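Local coordinates for protein vacuolar aminopeptidase 1 (Saccharomyces cerevisiae, PDB 5JGF) that removes N-terminal amino acids, preferably neutral or hydrophobic ones, from peptides and proteins in the yeast vacuole as a zinc-dependent dodecameric aminopeptidase, at residues 96-101 with 117-122; 132-137 with 236-241; 390-395 with 464-469; 338-343 with 425-430. All coordinates share one frame; numbering follows the deposited sequence.

Contact 1: residues 96-101 with 117-122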
loop_
_atom_site.group_PDB
_atom_site.type_symbol
_atom_site.label_atom_id
_atom_site.label_comp_id
_atom_site.label_asym_id
_atom_site.label_seq_id
_atom_site.Cartn_x
_atom_site.Cartn_y
_atom_site.Cartn_z
ATOM N N THR D 96 -33.428 -19.565 3.102
ATOM C CA THR D 96 -33.851 -19.772 4.471
ATOM C C THR D 96 -32.663 -20.135 5.351
ATOM O O THR D 96 -31.507 -20.020 4.934
ATOM C CB THR D 96 -34.937 -20.887 4.542
ATOM O OG1 THR D 96 -35.500 -20.930 5.855
ATOM C CG2 THR D 96 -34.342 -22.252 4.210
ATOM N N VAL D 97 -32.956 -20.553 6.575
ATOM C CA VAL D 97 -31.928 -20.955 7.530
ATOM C C VAL D 97 -32.328 -22.346 8.008
ATOM O O VAL D 97 -33.471 -22.565 8.406
ATOM C CB VAL D 97 -31.861 -19.969 8.723
ATOM C CG1 VAL D 97 -30.909 -20.488 9.781
ATOM C CG2 VAL D 97 -31.404 -18.604 8.233
ATOM N N LYS D 98 -31.387 -23.281 7.956
ATOM C CA LYS D 98 -31.650 -24.667 8.341
ATOM C C LYS D 98 -31.012 -25.056 9.664
ATOM O O LYS D 98 -29.855 -24.728 9.913
ATOM C CB LYS D 98 -31.103 -25.613 7.266
ATOM C CG LYS D 98 -31.748 -25.500 5.896
ATOM C CD LYS D 98 -33.121 -26.140 5.910
ATOM C CE LYS D 98 -33.687 -26.294 4.508
ATOM N NZ LYS D 98 -34.980 -27.037 4.560
ATOM N N LEU D 99 -31.754 -25.757 10.518
ATOM C CA LEU D 99 -31.153 -26.217 11.762
ATOM C C LEU D 99 -30.111 -27.244 11.335
ATOM O O LEU D 99 -30.332 -27.995 10.385
ATOM C CB LEU D 99 -32.184 -26.894 12.669
ATOM C CG LEU D 99 -32.776 -26.032 13.782
ATOM C CD1 LEU D 99 -33.652 -24.947 13.174
ATOM C CD2 LEU D 99 -33.583 -26.906 14.727
ATOM N N LYS D 100 -28.976 -27.275 12.020
ATOM C CA LYS D 100 -27.934 -28.235 11.686
ATOM C C LYS D 100 -28.345 -29.629 12.169
ATOM O O LYS D 100 -29.249 -29.758 12.991
ATOM C CB LYS D 100 -26.612 -27.813 12.334
ATOM C CG LYS D 100 -25.900 -26.699 11.570
ATOM C CD LYS D 100 -24.747 -26.112 12.363
ATOM C CE LYS D 100 -23.950 -25.118 11.521
ATOM N NZ LYS D 100 -23.378 -24.042 12.387
ATOM N N PRO D 101 -27.705 -30.687 11.637
ATOM C CA PRO D 101 -28.006 -32.072 12.024
ATOM C C PRO D 101 -28.030 -32.180 13.546
ATOM O O PRO D 101 -28.840 -32.906 14.127
ATOM C CB PRO D 101 -26.864 -32.854 11.386
ATOM C CG PRO D 101 -26.671 -32.114 10.101
ATOM C CD PRO D 101 -26.712 -30.657 10.547
ATOM N N ALA D 117 -27.486 -23.348 9.792
ATOM C CA ALA D 117 -26.685 -23.117 8.596
ATOM C C ALA D 117 -27.532 -22.388 7.560
ATOM O O ALA D 117 -28.755 -22.541 7.522
ATOM C CB ALA D 117 -26.191 -24.444 8.029
ATOM N N PRO D 118 -26.895 -21.580 6.705
ATOM C CA PRO D 118 -27.654 -20.851 5.689
ATOM C C PRO D 118 -28.001 -21.725 4.487
ATOM O O PRO D 118 -27.208 -22.567 4.075
ATOM C CB PRO D 118 -26.703 -19.723 5.306
ATOM C CG PRO D 118 -25.364 -20.416 5.360
ATOM C CD PRO D 118 -25.457 -21.252 6.632
ATOM N N TYR D 119 -29.204 -21.537 3.956
ATOM C CA TYR D 119 -29.644 -22.241 2.756
ATOM C C TYR D 119 -29.680 -21.087 1.761
ATOM O O TYR D 119 -30.614 -20.289 1.761
ATOM C CB TYR D 119 -31.052 -22.827 2.928
ATOM C CG TYR D 119 -31.582 -23.459 1.656
ATOM C CD1 TYR D 119 -31.170 -24.731 1.258
ATOM C CD2 TYR D 119 -32.455 -22.758 0.820
ATOM C CE1 TYR D 119 -31.615 -25.292 0.054
ATOM C CE2 TYR D 119 -32.902 -23.306 -0.384
ATOM C CZ TYR D 119 -32.479 -24.572 -0.760
ATOM O OH TYR D 119 -32.926 -25.114 -1.943
ATOM N N GLY D 120 -28.660 -20.984 0.919
ATOM C CA GLY D 120 -28.606 -19.862 0.005
ATOM C C GLY D 120 -27.943 -18.724 0.770
ATOM O O GLY D 120 -27.424 -18.943 1.871
ATOM N N GLY D 121 -27.977 -17.513 0.219
ATOM C CA GLY D 121 -27.332 -16.380 0.869
ATOM C C GLY D 121 -28.053 -15.690 2.015
ATOM O O GLY D 121 -28.390 -14.511 1.918
ATOM N N THR D 122 -28.284 -16.409 3.108
ATOM C CA THR D 122 -28.960 -15.827 4.263
ATOM C C THR D 122 -27.970 -15.562 5.397
ATOM O O THR D 122 -26.757 -15.584 5.187
ATOM C CB THR D 122 -30.082 -16.753 4.779
ATOM O OG1 THR D 122 -29.525 -18.016 5.158
ATOM C CG2 THR D 122 -31.136 -16.970 3.691
#
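Thr96 and Tyr119 meet on one face of two antiparallel strands, the methyl CG2 of Thr96 lying 3.6 Å from Tyr119 CB and oblique to the ring. CG of Tyr119, anti to the backbone N (chi1 175°), is 3.9 Å from Thr96 CG2. Lys98, on the same face, lies alongside Tyr119 and points the same way; its CG is 4.1 Å from Tyr119 CB. The ammonium is too far from the ring for more than a weak cation-pi attraction, NZ being 5.9 Å from the centroid, and its salt bridges go to Asp239 and Asp237. Strands 96-99 and 112-119 are neighbours in the antiparallel six-stranded sheet that stands apart from the larger mixed sheet of this M18 peptidase. Thr96 with Tyr119 and Lys98 with Ala117 are hydrogen-bonded pairs, the bond from Ala117 N to Lys98 O measuring 2.7 Å. Beyond the strand, the chain turns through Gly120 and Gly121 and brings back Thr122, whose OG1 gives a 2.8 Å hydrogen bond to Thr96 O. That oxygen is gripped twice, since Tyr119 N donates to it from the opposite face of the carbonyl plane. On the other side of the sheet, Val97 CG2 packs against Thr122 OG1 at 3.7 Å. Tyr119 OH is hydrogen-bonded to Asp93 and Asn297, and the tyrosine side chain comes within about 4 Å of that of the zinc ligand Glu299.

Contact 2: residues 132-137 with 236-241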
loop_
_atom_site.group_PDB
_atom_site.type_symbol
_atom_site.label_atom_id
_atom_site.label_comp_id
_atom_site.label_asym_id
_atom_site.label_seq_id
_atom_site.Cartn_x
_atom_site.Cartn_y
_atom_site.Cartn_z
ATOM N N LEU D 132 -38.081 -14.750 14.101
ATOM C CA LEU D 132 -38.007 -16.032 13.408
ATOM C C LEU D 132 -38.793 -17.180 14.027
ATOM O O LEU D 132 -38.634 -17.497 15.204
ATOM C CB LEU D 132 -36.543 -16.465 13.280
ATOM C CG LEU D 132 -35.588 -15.453 12.636
ATOM C CD1 LEU D 132 -34.183 -16.050 12.580
ATOM C CD2 LEU D 132 -36.075 -15.089 11.231
ATOM N N GLY D 133 -39.633 -17.807 13.208
ATOM C CA GLY D 133 -40.399 -18.948 13.668
ATOM C C GLY D 133 -39.641 -20.182 13.222
ATOM O O GLY D 133 -38.643 -20.076 12.502
ATOM N N ILE D 134 -40.092 -21.354 13.647
ATOM C CA ILE D 134 -39.438 -22.594 13.257
ATOM C C ILE D 134 -40.493 -23.526 12.682
ATOM O O ILE D 134 -41.643 -23.518 13.117
ATOM C CB ILE D 134 -38.729 -23.259 14.464
ATOM C CG1 ILE D 134 -37.945 -24.488 13.998
ATOM C CG2 ILE D 134 -39.754 -23.621 15.550
ATOM C CD1 ILE D 134 -36.981 -25.033 15.052
ATOM N N GLY D 135 -40.113 -24.312 11.685
ATOM C CA GLY D 135 -41.075 -25.215 11.083
ATOM C C GLY D 135 -40.426 -26.139 10.086
ATOM O O GLY D 135 -39.268 -25.955 9.715
ATOM N N GLY D 136 -41.175 -27.141 9.644
ATOM C CA GLY D 136 -40.623 -28.073 8.688
ATOM C C GLY D 136 -41.152 -29.478 8.861
ATOM O O GLY D 136 -42.228 -29.691 9.428
ATOM N N ARG D 137 -40.371 -30.439 8.385
ATOM C CA ARG D 137 -40.750 -31.843 8.431
ATOM C C ARG D 137 -40.129 -32.634 9.574
ATOM O O ARG D 137 -38.929 -32.535 9.839
ATOM C CB ARG D 137 -40.374 -32.497 7.100
ATOM C CG ARG D 137 -40.806 -33.944 6.951
ATOM C CD ARG D 137 -40.317 -34.507 5.627
ATOM N NE ARG D 137 -41.021 -35.732 5.269
ATOM C CZ ARG D 137 -40.793 -36.433 4.165
ATOM N NH1 ARG D 137 -41.489 -37.536 3.927
ATOM N NH2 ARG D 137 -39.870 -36.038 3.301
ATOM N N MET D 236 -35.405 -34.824 11.617
ATOM C CA MET D 236 -36.143 -33.625 11.254
ATOM C C MET D 236 -35.369 -32.716 10.314
ATOM O O MET D 236 -34.140 -32.724 10.288
ATOM C CB MET D 236 -36.562 -32.852 12.508
ATOM C CG MET D 236 -35.475 -32.685 13.541
ATOM S SD MET D 236 -36.089 -31.880 15.046
ATOM C CE MET D 236 -34.875 -30.594 15.195
ATOM N N ASP D 237 -36.118 -31.955 9.527
ATOM C CA ASP D 237 -35.575 -31.008 8.559
ATOM C C ASP D 237 -36.381 -29.742 8.820
ATOM O O ASP D 237 -37.463 -29.559 8.262
ATOM C CB ASP D 237 -35.819 -31.520 7.134
ATOM C CG ASP D 237 -35.254 -30.597 6.067
ATOM O OD1 ASP D 237 -34.742 -29.513 6.415
ATOM O OD2 ASP D 237 -35.332 -30.958 4.871
ATOM N N LEU D 238 -35.855 -28.882 9.688
ATOM C CA LEU D 238 -36.544 -27.650 10.061
ATOM C C LEU D 238 -35.840 -26.383 9.585
ATOM O O LEU D 238 -34.612 -26.338 9.503
ATOM C CB LEU D 238 -36.704 -27.586 11.585
ATOM C CG LEU D 238 -37.345 -28.806 12.262
ATOM C CD1 LEU D 238 -37.450 -28.566 13.768
ATOM C CD2 LEU D 238 -38.721 -29.062 11.663
ATOM N N ASP D 239 -36.644 -25.365 9.279
ATOM C CA ASP D 239 -36.165 -24.059 8.827
ATOM C C ASP D 239 -36.465 -23.034 9.908
ATOM O O ASP D 239 -37.291 -23.265 10.793
ATOM C CB ASP D 239 -36.950 -23.524 7.620
ATOM C CG ASP D 239 -36.804 -24.349 6.371
ATOM O OD1 ASP D 239 -37.428 -23.939 5.371
ATOM O OD2 ASP D 239 -36.093 -25.368 6.366
ATOM N N LEU D 240 -35.795 -21.893 9.799
ATOM C CA LEU D 240 -36.058 -20.744 10.650
ATOM C C LEU D 240 -36.477 -19.754 9.573
ATOM O O LEU D 240 -35.815 -19.645 8.538
ATOM C CB LEU D 240 -34.804 -20.246 11.366
ATOM C CG LEU D 240 -34.343 -21.053 12.576
ATOM C CD1 LEU D 240 -33.287 -20.237 13.316
ATOM C CD2 LEU D 240 -35.527 -21.345 13.508
ATOM N N PHE D 241 -37.580 -19.047 9.796
ATOM C CA PHE D 241 -38.085 -18.110 8.800
ATOM C C PHE D 241 -38.773 -16.921 9.454
ATOM O O PHE D 241 -39.159 -16.983 10.619
ATOM C CB PHE D 241 -39.081 -18.844 7.904
ATOM C CG PHE D 241 -40.083 -19.654 8.677
ATOM C CD1 PHE D 241 -41.165 -19.039 9.302
ATOM C CD2 PHE D 241 -39.906 -21.025 8.837
ATOM C CE1 PHE D 241 -42.060 -19.780 10.080
ATOM C CE2 PHE D 241 -40.792 -21.777 9.614
ATOM C CZ PHE D 241 -41.872 -21.153 10.237
#
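Phe241 lays one ring face over the peptide of Gly133, with Gly135 at its edge, across an antiparallel ladder between strands 132-140 and 233-242 of the six-stranded sheet. From CB, chi1 (47°) sets CG between the backbone N and the carbonyl carbon; the ring beyond it lies against the glycine-rich strand. CG and CD2 approach Gly133 O, which lies 3.8 Å above the ring plane and over its centre. CE1 meets CA and C of Gly133, while CE2 presses on Gly135 N at 3.3 Å. At the tip, CZ touches C and O of Ile134, and Gly135 CA lies at the ring edge, in plane. The ring thus lies close on both glycine backbones. On the other face of the sheet Ile134 crosses two leucines: its CD1 is 3.8 Å from Leu238 CD1, and its CB is 3.9 Å from Leu240 CD2. Asp237 and Asp239 share the face of Phe241, and OD2 of Asp237 is hydrogen-bonded to Tyr26 OH. Gly136 is in a non-hydrogen-bonded pair with Leu238, and its CA lies 3.7 Å from Leu238 CD2.

Contact 3: residues 390-395 with 464-469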
loop_
_atom_site.group_PDB
_atom_site.type_symbol
_atom_site.label_atom_id
_atom_site.label_comp_id
_atom_site.label_asym_id
_atom_site.label_seq_id
_atom_site.Cartn_x
_atom_site.Cartn_y
_atom_site.Cartn_z
ATOM N N GLU D 390 -45.030 -12.476 -26.924
ATOM C CA GLU D 390 -45.599 -11.181 -27.264
ATOM C C GLU D 390 -46.891 -11.349 -28.065
ATOM O O GLU D 390 -47.835 -10.582 -27.895
ATOM C CB GLU D 390 -44.559 -10.333 -28.012
ATOM C CG GLU D 390 -43.290 -10.141 -27.169
ATOM C CD GLU D 390 -42.282 -9.158 -27.746
ATOM O OE1 GLU D 390 -41.992 -9.220 -28.958
ATOM O OE2 GLU D 390 -41.758 -8.331 -26.968
ATOM N N GLU D 391 -46.945 -12.365 -28.922
ATOM C CA GLU D 391 -48.152 -12.621 -29.712
ATOM C C GLU D 391 -49.237 -13.119 -28.759
ATOM O O GLU D 391 -50.392 -12.692 -28.822
ATOM C CB GLU D 391 -47.866 -13.675 -30.788
ATOM C CG GLU D 391 -49.094 -14.159 -31.558
ATOM C CD GLU D 391 -49.803 -13.044 -32.305
ATOM O OE1 GLU D 391 -49.116 -12.264 -33.001
ATOM O OE2 GLU D 391 -51.046 -12.956 -32.205
ATOM N N LEU D 392 -48.842 -14.021 -27.867
ATOM C CA LEU D 392 -49.739 -14.588 -26.869
ATOM C C LEU D 392 -50.350 -13.471 -26.016
ATOM O O LEU D 392 -51.549 -13.473 -25.730
ATOM C CB LEU D 392 -48.951 -15.551 -25.981
ATOM C CG LEU D 392 -49.684 -16.404 -24.953
ATOM C CD1 LEU D 392 -50.662 -17.336 -25.657
ATOM C CD2 LEU D 392 -48.662 -17.206 -24.160
ATOM N N ALA D 393 -49.516 -12.517 -25.614
ATOM C CA ALA D 393 -49.974 -11.400 -24.795
ATOM C C ALA D 393 -50.929 -10.495 -25.572
ATOM O O ALA D 393 -51.959 -10.076 -25.041
ATOM C CB ALA D 393 -48.781 -10.593 -24.293
ATOM N N ARG D 394 -50.587 -10.194 -26.822
ATOM C CA ARG D 394 -51.438 -9.341 -27.645
ATOM C C ARG D 394 -52.832 -9.946 -27.784
ATOM O O ARG D 394 -53.828 -9.227 -27.778
ATOM C CB ARG D 394 -50.816 -9.124 -29.032
ATOM C CG ARG D 394 -49.571 -8.234 -29.022
ATOM C CD ARG D 394 -49.186 -7.779 -30.426
ATOM N NE ARG D 394 -48.706 -8.874 -31.263
ATOM C CZ ARG D 394 -47.440 -9.276 -31.323
ATOM N NH1 ARG D 394 -46.511 -8.671 -30.596
ATOM N NH2 ARG D 394 -47.104 -10.286 -32.115
ATOM N N ARG D 395 -52.899 -11.269 -27.896
ATOM C CA ARG D 395 -54.179 -11.957 -28.031
ATOM C C ARG D 395 -54.999 -11.974 -26.743
ATOM O O ARG D 395 -56.221 -11.827 -26.784
ATOM C CB ARG D 395 -53.968 -13.403 -28.496
ATOM C CG ARG D 395 -53.392 -13.546 -29.895
ATOM C CD ARG D 395 -53.444 -14.998 -30.350
ATOM N NE ARG D 395 -52.857 -15.190 -31.673
ATOM C CZ ARG D 395 -52.882 -16.340 -32.340
ATOM N NH1 ARG D 395 -53.469 -17.406 -31.809
ATOM N NH2 ARG D 395 -52.317 -16.427 -33.537
ATOM N N ARG D 464 -50.918 -23.337 -27.627
ATOM C CA ARG D 464 -50.912 -24.283 -28.741
ATOM C C ARG D 464 -51.318 -23.598 -30.044
ATOM O O ARG D 464 -50.654 -23.758 -31.069
ATOM C CB ARG D 464 -51.847 -25.464 -28.445
ATOM C CG ARG D 464 -51.792 -26.606 -29.467
ATOM C CD ARG D 464 -50.397 -27.217 -29.591
ATOM N NE ARG D 464 -49.592 -26.559 -30.617
ATOM C CZ ARG D 464 -48.312 -26.829 -30.865
ATOM N NH1 ARG D 464 -47.667 -27.748 -30.158
ATOM N NH2 ARG D 464 -47.677 -26.184 -31.834
ATOM N N SER D 465 -52.395 -22.821 -29.993
ATOM C CA SER D 465 -52.884 -22.112 -31.171
ATOM C C SER D 465 -51.874 -21.094 -31.694
ATOM O O SER D 465 -51.734 -20.912 -32.904
ATOM C CB SER D 465 -54.203 -21.403 -30.852
ATOM O OG SER D 465 -54.672 -20.683 -31.978
ATOM N N VAL D 466 -51.173 -20.427 -30.784
ATOM C CA VAL D 466 -50.179 -19.434 -31.180
ATOM C C VAL D 466 -48.925 -20.079 -31.765
ATOM O O VAL D 466 -48.420 -19.640 -32.799
ATOM C CB VAL D 466 -49.765 -18.539 -29.984
ATOM C CG1 VAL D 466 -48.606 -17.633 -30.386
ATOM C CG2 VAL D 466 -50.946 -17.700 -29.531
ATOM N N TYR D 467 -48.425 -21.121 -31.108
ATOM C CA TYR D 467 -47.220 -21.784 -31.585
ATOM C C TYR D 467 -47.456 -22.420 -32.952
ATOM O O TYR D 467 -46.514 -22.651 -33.702
ATOM C CB TYR D 467 -46.748 -22.831 -30.569
ATOM C CG TYR D 467 -45.294 -23.245 -30.723
ATOM C CD1 TYR D 467 -44.325 -22.333 -31.156
ATOM C CD2 TYR D 467 -44.876 -24.527 -30.377
ATOM C CE1 TYR D 467 -42.977 -22.692 -31.236
ATOM C CE2 TYR D 467 -43.532 -24.895 -30.451
ATOM C CZ TYR D 467 -42.589 -23.972 -30.880
ATOM O OH TYR D 467 -41.261 -24.330 -30.939
ATOM N N ASP D 468 -48.716 -22.694 -33.275
ATOM C CA ASP D 468 -49.045 -23.278 -34.578
ATOM C C ASP D 468 -48.694 -22.311 -35.704
ATOM O O ASP D 468 -48.309 -22.732 -36.799
ATOM C CB ASP D 468 -50.535 -23.609 -34.678
ATOM C CG ASP D 468 -50.913 -24.869 -33.927
ATOM O OD1 ASP D 468 -50.031 -25.717 -33.693
ATOM O OD2 ASP D 468 -52.109 -25.015 -33.592
ATOM N N GLU D 469 -48.836 -21.017 -35.424
ATOM C CA GLU D 469 -48.551 -19.969 -36.396
ATOM C C GLU D 469 -47.081 -19.889 -36.797
ATOM O O GLU D 469 -46.747 -19.275 -37.805
ATOM C CB GLU D 469 -49.013 -18.599 -35.861
ATOM C CG GLU D 469 -50.513 -18.468 -35.620
ATOM C CD GLU D 469 -51.327 -18.829 -36.862
ATOM O OE1 GLU D 469 -50.797 -18.722 -37.984
ATOM O OE2 GLU D 469 -52.506 -19.210 -36.745
HETATM O O HOH W 1 -53.559 -19.151 -34.477
#
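Helices 383-396 and 448-468 pack here at a steep angle, the N-to-C directions of their short segments 127° apart and their axes 9.9 Å apart at closest approach. Val466 lies between them, touching Glu391, Leu392 and Arg395. Its CG1 meets CG of Glu391 at 3.7 Å, and its CG2 reaches both Leu392 CD1 and Arg395. Leu392 crosses it at about a right angle, whereas Arg395 slides past it in the opposite direction. The Arg395 chain is extended from CG to NE, with CD anti to CA (chi2 -170°), and the guanidinium is carried over the valine methyl: CG2 lies 3.2 Å above its plane, offset toward the rim. Ser465 OG is in plane at the guanidinium edge, and Glu469 CG is 3.4 Å from NH2 near that plane. On its own helix Arg395 NE makes a 2.9 Å salt bridge to Glu391 OE2, which fixes the guanidinium from the NE side. Glu391 OE1 takes Arg394 NH2 from above the carboxylate plane and also pairs with Lys141 of a neighbouring subunit. A water links the two segments, accepting from Arg395 NH2 at 3.1 Å and donating to Ser465 O. Its approach to Glu469 OE2, 2.5 Å, is unusually short, and that link is therefore doubtful in detail. The carboxylate of Glu469 stays beyond salt-bridge range, its OE2 4.3 Å from Arg395 NH2. The contact thus combines a small apolar centre with a charged periphery, where attraction between Arg395 and Glu469 may be indirect and softened by the water.

Contact 4: residues 338-343 with 425-430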
loop_
_atom_site.group_PDB
_atom_site.type_symbol
_atom_site.label_atom_id
_atom_site.label_comp_id
_atom_site.label_asym_id
_atom_site.label_seq_id
_atom_site.Cartn_x
_atom_site.Cartn_y
_atom_site.Cartn_z
ATOM N N SER D 338 -43.109 -28.735 -28.040
ATOM C CA SER D 338 -43.493 -28.179 -26.746
ATOM C C SER D 338 -42.976 -26.768 -26.474
ATOM O O SER D 338 -42.064 -26.282 -27.139
ATOM C CB SER D 338 -42.997 -29.093 -25.619
ATOM O OG SER D 338 -43.471 -30.423 -25.765
ATOM N N ILE D 339 -43.581 -26.118 -25.486
ATOM C CA ILE D 339 -43.173 -24.784 -25.058
ATOM C C ILE D 339 -43.079 -24.818 -23.540
ATOM O O ILE D 339 -44.040 -25.170 -22.855
ATOM C CB ILE D 339 -44.190 -23.686 -25.466
ATOM C CG1 ILE D 339 -44.101 -23.406 -26.972
ATOM C CG2 ILE D 339 -43.910 -22.400 -24.678
ATOM C CD1 ILE D 339 -42.756 -22.855 -27.432
ATOM N N ILE D 340 -41.910 -24.472 -23.013
ATOM C CA ILE D 340 -41.722 -24.455 -21.575
ATOM C C ILE D 340 -41.547 -23.019 -21.109
ATOM O O ILE D 340 -40.723 -22.282 -21.648
ATOM C CB ILE D 340 -40.456 -25.239 -21.145
ATOM C CG1 ILE D 340 -40.570 -26.710 -21.559
ATOM C CG2 ILE D 340 -40.271 -25.133 -19.631
ATOM C CD1 ILE D 340 -39.329 -27.543 -21.219
ATOM N N LEU D 341 -42.348 -22.610 -20.133
ATOM C CA LEU D 341 -42.195 -21.278 -19.579
ATOM C C LEU D 341 -41.460 -21.503 -18.271
ATOM O O LEU D 341 -41.988 -22.138 -17.360
ATOM C CB LEU D 341 -43.545 -20.605 -19.281
ATOM C CG LEU D 341 -44.508 -20.259 -20.422
ATOM C CD1 LEU D 341 -45.607 -19.343 -19.887
ATOM C CD2 LEU D 341 -43.759 -19.568 -21.555
ATOM N N SER D 342 -40.222 -21.028 -18.198
ATOM C CA SER D 342 -39.442 -21.140 -16.974
ATOM C C SER D 342 -39.825 -19.873 -16.218
ATOM O O SER D 342 -39.329 -18.791 -16.525
ATOM C CB SER D 342 -37.945 -21.134 -17.290
ATOM O OG SER D 342 -37.185 -21.074 -16.098
ATOM N N ALA D 343 -40.726 -20.011 -15.250
ATOM C CA ALA D 343 -41.213 -18.865 -14.496
ATOM C C ALA D 343 -40.481 -18.649 -13.183
ATOM O O ALA D 343 -40.697 -19.373 -12.212
ATOM C CB ALA D 343 -42.715 -19.014 -14.239
ATOM N N ALA D 425 -36.725 -28.791 -25.771
ATOM C CA ALA D 425 -37.871 -27.939 -26.080
ATOM C C ALA D 425 -37.571 -26.454 -25.930
ATOM O O ALA D 425 -36.818 -26.050 -25.046
ATOM C CB ALA D 425 -39.051 -28.307 -25.183
ATOM N N ARG D 426 -38.167 -25.647 -26.801
ATOM C CA ARG D 426 -37.992 -24.203 -26.734
ATOM C C ARG D 426 -38.484 -23.766 -25.358
ATOM O O ARG D 426 -39.609 -24.078 -24.951
ATOM C CB ARG D 426 -38.790 -23.523 -27.846
ATOM C CG ARG D 426 -38.797 -22.009 -27.772
ATOM C CD ARG D 426 -39.145 -21.398 -29.119
ATOM N NE ARG D 426 -37.994 -21.350 -30.019
ATOM C CZ ARG D 426 -37.970 -21.880 -31.239
ATOM N NH1 ARG D 426 -36.881 -21.776 -31.986
ATOM N NH2 ARG D 426 -39.030 -22.529 -31.708
ATOM N N THR D 427 -37.628 -23.048 -24.641
ATOM C CA THR D 427 -37.938 -22.603 -23.290
ATOM C C THR D 427 -37.830 -21.088 -23.182
ATOM O O THR D 427 -36.906 -20.482 -23.724
ATOM C CB THR D 427 -36.966 -23.268 -22.295
ATOM O OG1 THR D 427 -37.112 -24.693 -22.382
ATOM C CG2 THR D 427 -37.231 -22.803 -20.868
ATOM N N ILE D 428 -38.783 -20.487 -22.478
ATOM C CA ILE D 428 -38.821 -19.043 -22.307
ATOM C C ILE D 428 -38.732 -18.668 -20.835
ATOM O O ILE D 428 -39.578 -19.067 -20.032
ATOM C CB ILE D 428 -40.133 -18.474 -22.887
ATOM C CG1 ILE D 428 -40.290 -18.951 -24.334
ATOM C CG2 ILE D 428 -40.130 -16.947 -22.817
ATOM C CD1 ILE D 428 -41.722 -19.062 -24.793
ATOM N N ASP D 429 -37.698 -17.913 -20.478
ATOM C CA ASP D 429 -37.536 -17.473 -19.100
ATOM C C ASP D 429 -38.269 -16.153 -18.918
ATOM O O ASP D 429 -38.052 -15.200 -19.664
ATOM C CB ASP D 429 -36.051 -17.305 -18.758
ATOM C CG ASP D 429 -35.416 -18.596 -18.267
ATOM O OD1 ASP D 429 -35.702 -19.006 -17.120
ATOM O OD2 ASP D 429 -34.638 -19.201 -19.028
ATOM N N LEU D 430 -39.157 -16.115 -17.932
ATOM C CA LEU D 430 -39.931 -14.921 -17.632
ATOM C C LEU D 430 -40.434 -15.050 -16.207
ATOM O O LEU D 430 -40.180 -16.051 -15.543
ATOM C CB LEU D 430 -41.113 -14.791 -18.602
ATOM C CG LEU D 430 -41.992 -16.024 -18.860
ATOM C CD1 LEU D 430 -42.733 -16.434 -17.600
ATOM C CD2 LEU D 430 -42.989 -15.699 -19.980
HETATM O O HOH W 2 -40.139 -26.679 -28.839
HETATM O O HOH W 3 -37.074 -17.571 -15.390
#
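Ser342, Ile340 and Leu430 have the most surface buried where strands 339-347 and 426-434 run parallel as neighbours in the mixed sheet of the M18 catalytic fold. Ser342 and Asp429 lie on one face. OG of Ser342 is anti to the backbone N (chi1 173°) and donates a 2.7 Å hydrogen bond to Asp429 OD1, which it meets from above the carboxylate plane. The same OD1 has a further partner in Thr414, while OD2 of Asp429 accepts from the backbone N of Ala380. This pair is close to the metal centre, the side chain of Ser342 being about 5 Å from that of the zinc ligand Asp344. Ile340, on the same face, crosses Thr427: its CB is 3.6 Å from Thr427 OG1, and its CD1 reaches on to Ala425 CB at 4.0 Å. The threonine hydroxyl is turned back on its own strand, giving a hydrogen bond to Ala425 O. Leu430 occupies the other face, where its CD2 is 4.2 Å from Leu341 CD2 and its CD1 faces Ala343 CB. Leu341 also lies beside Ile428, both pointing the same way, with helices 383-396 and 448-468 packed on this face. Backbone bonds run from Ile340 N to Arg426 O and from Ile428 N to Ile340 O, then on through Ser342 N to Ile428 O. The last rung is Leu430 N to Ser342 O, 3.0 Å long.

Overall arrangement
From the N terminus, contact 1 closes first, bringing strand 112-119 back beside 96-99 after a short excursion. Contact 2 follows in series, closing a long loop of 98 residues between 132-137 and 236-241. The two share one antiparallel sheet, where strands 96-99 and 233-242 are neighbours, and both touch a second subunit. Contacts 3 and 4 lie across the centre of the chain, and their segments alternate: 338-343, 390-395, 425-430, 464-469. Contact 4 joins strands of the mixed sheet and contact 3 the helices beside it; Tyr467 packs on Ile339 to connect them. Both of these reach a third subunit, so the two pairs of contacts lie at different subunit neighbours.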